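Local coordinates for protein inorganic pyrophosphatase (Shewanella sp. AS-11, PDB 6LL8) that probably hydrolyses inorganic diphosphate to two phosphates with the help of divalent metal ions, as a manganese-dependent type II pyrophosphatase of the DHH family, at residues Ser63-Glu68 with Pro81-Gln86; Ala87-Ile92 with Leu101-Pro106. All coordinates share one frame; numbering follows the deposited sequence.

Both contacts lie in the DHH family domain, with centres about 11 Å apart, both on the same side of the chain's centre, around the parallel six-stranded sheet. They follow in series along the chain. Contact 1 joins the loops that precede and follow strand 68-72 to each other; contact 2 lays the loop leading to the edge strand 108-111 on the next strand, 88-94. The chain runs directly from Q86 of contact 1 into A87 of contact 2. The two also touch where T88 N, at the start of strand 88-94, lies 2.9 Å from E67 O, just before strand 68-72, a probable backbone hydrogen bond. The side chains of P81 and L101 each lie about 13 Å from a bound magnesium ion.

Contact 1 of 2, residues Ser63-Glu68 with Pro81-Gln86; sequences SYAGEE and PDDIAQ
At the loops flanking strand 68-72, the D83 carboxylate receives the N-H groups of Y64 and A65, at the start of a turn, while P81 meets the Y64 ring. D83 OD1 accepts Y64 N at 2.8 Å through its syn lone pair, in a nearly straight bond (166°). The other oxygen, OD2, takes a weak, more bent bond from A65 N at 3.0 Å, and in one of two S63 conformers also a 2.6 Å bond from S63 OG. CG of D83 sits between the backbone N and the carbonyl carbon (chi1 66°), which sets it facing 63-65. Y64 to E67 form a type II beta turn, closed by E67 N bonding Y64 O, with G66 at its positive-phi position; P81 to I84 form a type I turn. G66 N donates to Q86 O, in a short 3-10 segment, at 2.8 Å, approaching from above the carbonyl plane (38° out of it). Alongside this bond, A65 CB packs on Q86 CB at 3.7 Å. CB and CG of P81 come against Y64 CD1, P81 CG at 3.5 Å, the two side chains crossing at about a right angle. Y64 OH bonds K61 O, and K61 also makes a cation-pi contact with the ring.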
loop_
_atom_site.group_PDB
_atom_site.type_symbol
_atom_site.label_atom_id
_atom_site.label_comp_id
_atom_site.label_asym_id
_atom_site.label_seq_id
_atom_site.Cartn_x
_atom_site.Cartn_y
_atom_site.Cartn_z
ATOM N N SER A 63 9.221 -13.701 -10.944
ATOM C CA SER A 63 8.539 -14.504 -11.980
ATOM C C SER A 63 7.736 -15.612 -11.321
ATOM O O SER A 63 8.236 -16.357 -10.465
ATOM C CB SER A 63 9.460 -15.023 -13.005
ATOM O OG SER A 63 8.839 -16.085 -13.700
ATOM N N TYR A 64 6.495 -15.680 -11.739
ATOM C CA TYR A 64 5.523 -16.606 -11.136
ATOM C C TYR A 64 4.809 -17.447 -12.184
ATOM O O TYR A 64 3.885 -18.186 -11.837
ATOM C CB TYR A 64 4.472 -15.840 -10.318
ATOM C CG TYR A 64 5.080 -15.175 -9.122
ATOM C CD1 TYR A 64 5.741 -13.978 -9.263
ATOM C CD2 TYR A 64 5.033 -15.745 -7.859
ATOM C CE1 TYR A 64 6.327 -13.351 -8.193
ATOM C CE2 TYR A 64 5.610 -15.116 -6.770
ATOM C CZ TYR A 64 6.245 -13.907 -6.929
ATOM O OH TYR A 64 6.831 -13.287 -5.860
ATOM N N ALA A 65 5.256 -17.444 -13.435
ATOM C CA ALA A 65 4.623 -18.310 -14.439
ATOM C C ALA A 65 4.620 -19.752 -13.930
ATOM O O ALA A 65 5.654 -20.238 -13.421
ATOM C CB ALA A 65 5.349 -18.241 -15.748
ATOM N N GLY A 66 3.500 -20.451 -14.095
ATOM C CA GLY A 66 3.380 -21.854 -13.698
ATOM C C GLY A 66 3.084 -22.052 -12.222
ATOM O O GLY A 66 2.898 -23.195 -11.811
ATOM N N GLU A 67 3.104 -20.994 -11.437
ATOM C CA GLU A 67 2.878 -21.066 -9.985
ATOM C C GLU A 67 1.427 -20.800 -9.657
ATOM O O GLU A 67 0.701 -20.228 -10.481
ATOM C CB GLU A 67 3.746 -20.046 -9.258
ATOM C CG GLU A 67 5.234 -20.163 -9.537
ATOM C CD GLU A 67 5.915 -21.423 -9.036
ATOM O OE1 GLU A 67 5.332 -22.172 -8.247
ATOM O OE2 GLU A 67 7.066 -21.637 -9.413
ATOM N N GLU A 68 1.035 -21.167 -8.443
ATOM C CA GLU A 68 -0.224 -20.717 -7.826
ATOM C C GLU A 68 0.126 -19.534 -6.931
ATOM O O GLU A 68 1.073 -19.596 -6.149
ATOM C CB GLU A 68 -0.877 -21.826 -7.022
ATOM C CG GLU A 68 -1.464 -22.925 -7.891
ATOM C CD GLU A 68 -1.966 -24.101 -7.077
ATOM O OE1 GLU A 68 -1.170 -24.610 -6.298
ATOM O OE2 GLU A 68 -3.088 -24.545 -7.322
ATOM N N PRO A 81 2.803 -9.371 -10.404
ATOM C CA PRO A 81 3.969 -9.821 -11.161
ATOM C C PRO A 81 3.751 -9.642 -12.669
ATOM O O PRO A 81 2.646 -9.835 -13.148
ATOM C CB PRO A 81 4.078 -11.300 -10.762
ATOM C CG PRO A 81 3.415 -11.383 -9.394
ATOM C CD PRO A 81 2.265 -10.406 -9.492
ATOM N N ASP A 82 4.842 -9.415 -13.378
ATOM C CA ASP A 82 4.738 -9.143 -14.825
ATOM C C ASP A 82 4.141 -10.350 -15.561
ATOM O O ASP A 82 3.438 -10.160 -16.555
ATOM C CB ASP A 82 6.091 -8.808 -15.402
ATOM C CG ASP A 82 6.622 -7.454 -15.014
ATOM O OD1 ASP A 82 5.830 -6.628 -14.535
ATOM O OD2 ASP A 82 7.812 -7.217 -15.296
ATOM N N ASP A 83 4.413 -11.566 -15.096
ATOM C CA ASP A 83 3.971 -12.803 -15.777
ATOM C C ASP A 83 2.782 -13.433 -15.070
ATOM O O ASP A 83 2.542 -14.629 -15.233
ATOM C CB ASP A 83 5.144 -13.750 -15.986
ATOM C CG ASP A 83 5.747 -14.303 -14.711
ATOM O OD1 ASP A 83 5.344 -13.884 -13.594
ATOM O OD2 ASP A 83 6.631 -15.174 -14.819
ATOM N N ILE A 84 1.999 -12.655 -14.324
ATOM C CA ILE A 84 0.842 -13.238 -13.595
ATOM C C ILE A 84 -0.141 -13.914 -14.551
ATOM O O ILE A 84 -0.812 -14.848 -14.109
ATOM C CB ILE A 84 0.174 -12.193 -12.697
ATOM C CG1 ILE A 84 -0.673 -12.813 -11.575
ATOM C CG2 ILE A 84 -0.650 -11.213 -13.542
ATOM C CD1 ILE A 84 0.077 -13.628 -10.577
ATOM N N ALA A 85 -0.255 -13.498 -15.817
ATOM C CA ALA A 85 -1.216 -14.163 -16.727
ATOM C C ALA A 85 -0.830 -15.623 -16.969
ATOM O O ALA A 85 -1.708 -16.379 -17.393
ATOM C CB ALA A 85 -1.352 -13.420 -18.031
ATOM N N GLN A 86 0.424 -15.988 -16.737
ATOM C CA GLN A 86 0.870 -17.381 -16.919
ATOM C C GLN A 86 0.935 -18.115 -15.590
ATOM O O GLN A 86 1.373 -19.267 -15.558
ATOM C CB GLN A 86 2.228 -17.400 -17.607
ATOM C CG GLN A 86 2.173 -16.947 -19.067
ATOM C CD GLN A 86 2.326 -15.462 -19.214
ATOM O OE1 GLN A 86 3.302 -14.871 -18.735
ATOM N NE2 GLN A 86 1.406 -14.862 -19.961
#

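Contact 2 of 2, residues Ala87-Ile92 with Leu101-Pro106; sequences ATIVGI and LTTSTP. With CA (calcium ion), chain H.
I89 of strand 88-94 meets the loop 101-106 with its side chain, touching T103, T102 and L101. Its CB is met by T103 CG2 at 3.7 Å, and CD1 approaches L101 CD1 at 4.2 Å and T102 O at 4.0 Å. CG1 of I89 stands anti to the carbonyl carbon (chi1 -61°), with CD1 extended beyond it (chi2 166°), near the L101 end of the loop; there the I89 and L101 side chains cross at about a right angle. Next to this, T88 CG2 lies 3.9 Å from T105 OG1. One water bridges the two segments: it donates to I89 O at 2.8 Å and to P106 O, and accepts from T105 OG1. In the second shell T103 OG1 donates to T105 O at 2.7 Å, while CG2, anti to the carbonyl carbon, meets I89. The backbone O of L101 binds the calcium ion at 2.7 Å, together with G99 O. The strand is paired on both sides in the parallel sheet of the DHH domain, V90 bonding V69 and E108. Direct contacts are van der Waals, and the polar link between the segments runs through a water that gives both its hydrogens to carbonyl oxygens.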
loop_
_atom_site.group_PDB
_atom_site.type_symbol
_atom_site.label_atom_id
_atom_site.label_comp_id
_atom_site.label_asym_id
_atom_site.label_seq_id
_atom_site.Cartn_x
_atom_site.Cartn_y
_atom_site.Cartn_z
ATOM N N ALA A 87 0.483 -17.482 -14.518
ATOM C CA ALA A 87 0.286 -18.114 -13.195
ATOM C C ALA A 87 -1.184 -18.441 -13.024
ATOM O O ALA A 87 -2.015 -18.020 -13.849
ATOM C CB ALA A 87 0.760 -17.190 -12.105
ATOM N N THR A 88 -1.519 -19.099 -11.937
ATOM C CA THR A 88 -2.907 -19.317 -11.554
ATOM C C THR A 88 -3.116 -18.557 -10.248
ATOM O O THR A 88 -2.505 -18.879 -9.224
ATOM C CB THR A 88 -3.220 -20.793 -11.376
ATOM O OG1 THR A 88 -2.981 -21.465 -12.616
ATOM C CG2 THR A 88 -4.647 -21.005 -10.933
ATOM N N ILE A 89 -4.006 -17.571 -10.297
ATOM C CA ILE A 89 -4.376 -16.838 -9.063
ATOM C C ILE A 89 -5.386 -17.691 -8.313
ATOM O O ILE A 89 -6.508 -17.928 -8.825
ATOM C CB ILE A 89 -4.928 -15.444 -9.378
ATOM C CG1 ILE A 89 -3.897 -14.582 -10.095
ATOM C CG2 ILE A 89 -5.408 -14.770 -8.105
ATOM C CD1 ILE A 89 -4.438 -13.330 -10.724
ATOM N N VAL A 90 -5.000 -18.174 -7.137
ATOM C CA VAL A 90 -5.872 -18.990 -6.300
ATOM C C VAL A 90 -6.634 -18.149 -5.289
ATOM O O VAL A 90 -7.640 -18.608 -4.747
ATOM C CB VAL A 90 -5.126 -20.146 -5.628
ATOM C CG1 VAL A 90 -4.617 -21.122 -6.682
ATOM C CG2 VAL A 90 -4.009 -19.680 -4.706
ATOM N N GLY A 91 -6.181 -16.932 -5.048
ATOM C CA GLY A 91 -6.838 -16.096 -4.052
ATOM C C GLY A 91 -6.445 -14.654 -4.173
ATOM O O GLY A 91 -5.361 -14.358 -4.705
ATOM N N ILE A 92 -7.291 -13.775 -3.660
ATOM C CA ILE A 92 -6.997 -12.346 -3.459
ATOM C C ILE A 92 -7.519 -12.003 -2.076
ATOM O O ILE A 92 -8.707 -12.259 -1.798
ATOM C CB ILE A 92 -7.646 -11.437 -4.501
ATOM C CG1 ILE A 92 -7.217 -11.848 -5.922
ATOM C CG2 ILE A 92 -7.319 -9.981 -4.217
ATOM C CD1 ILE A 92 -7.957 -11.106 -7.011
ATOM N N LEU A 101 -7.188 -7.501 -12.793
ATOM C CA LEU A 101 -6.887 -8.927 -12.738
ATOM C C LEU A 101 -8.132 -9.733 -13.103
ATOM O O LEU A 101 -9.287 -9.326 -12.826
ATOM C CB LEU A 101 -6.368 -9.358 -11.368
ATOM C CG LEU A 101 -4.987 -8.846 -10.993
ATOM C CD1 LEU A 101 -4.637 -9.311 -9.602
ATOM C CD2 LEU A 101 -3.926 -9.254 -11.999
ATOM N N THR A 102 -7.874 -10.882 -13.708
ATOM C CA THR A 102 -8.870 -11.888 -14.073
ATOM C C THR A 102 -8.259 -13.259 -13.874
ATOM O O THR A 102 -7.034 -13.399 -13.824
ATOM C CB THR A 102 -9.322 -11.725 -15.521
ATOM O OG1 THR A 102 -8.191 -11.885 -16.362
ATOM C CG2 THR A 102 -10.029 -10.422 -15.818
ATOM N N THR A 103 -9.103 -14.268 -13.811
ATOM C CA THR A 103 -8.660 -15.674 -13.820
ATOM C C THR A 103 -9.482 -16.467 -14.828
ATOM O O THR A 103 -10.560 -16.027 -15.233
ATOM C CB THR A 103 -8.753 -16.301 -12.425
ATOM O OG1 THR A 103 -10.141 -16.505 -12.112
ATOM C CG2 THR A 103 -8.078 -15.479 -11.356
ATOM N N SER A 104 -9.036 -17.669 -15.124
ATOM C CA SER A 104 -9.854 -18.592 -15.940
ATOM C C SER A 104 -10.562 -19.606 -15.042
ATOM O O SER A 104 -11.418 -20.328 -15.556
ATOM C CB SER A 104 -9.037 -19.267 -16.994
ATOM O OG SER A 104 -8.082 -20.119 -16.398
ATOM N N THR A 105 -10.225 -19.653 -13.757
ATOM C CA THR A 105 -10.657 -20.667 -12.810
ATOM C C THR A 105 -11.272 -20.019 -11.581
ATOM O O THR A 105 -10.834 -18.944 -11.143
ATOM C CB THR A 105 -9.434 -21.507 -12.394
ATOM O OG1 THR A 105 -8.348 -20.635 -12.090
ATOM C CG2 THR A 105 -9.025 -22.461 -13.497
ATOM N N PRO A 106 -12.218 -20.697 -10.917
ATOM C CA PRO A 106 -12.709 -20.240 -9.616
ATOM C C PRO A 106 -11.544 -20.009 -8.656
ATOM O O PRO A 106 -10.494 -20.670 -8.697
ATOM C CB PRO A 106 -13.641 -21.359 -9.154
ATOM C CG PRO A 106 -14.158 -21.909 -10.462
ATOM C CD PRO A 106 -12.962 -21.882 -11.389
HETATM CA CA CA H . -11.527 -7.759 -12.873
HETATM O O HOH W 1 -7.949 -20.200 -9.439
#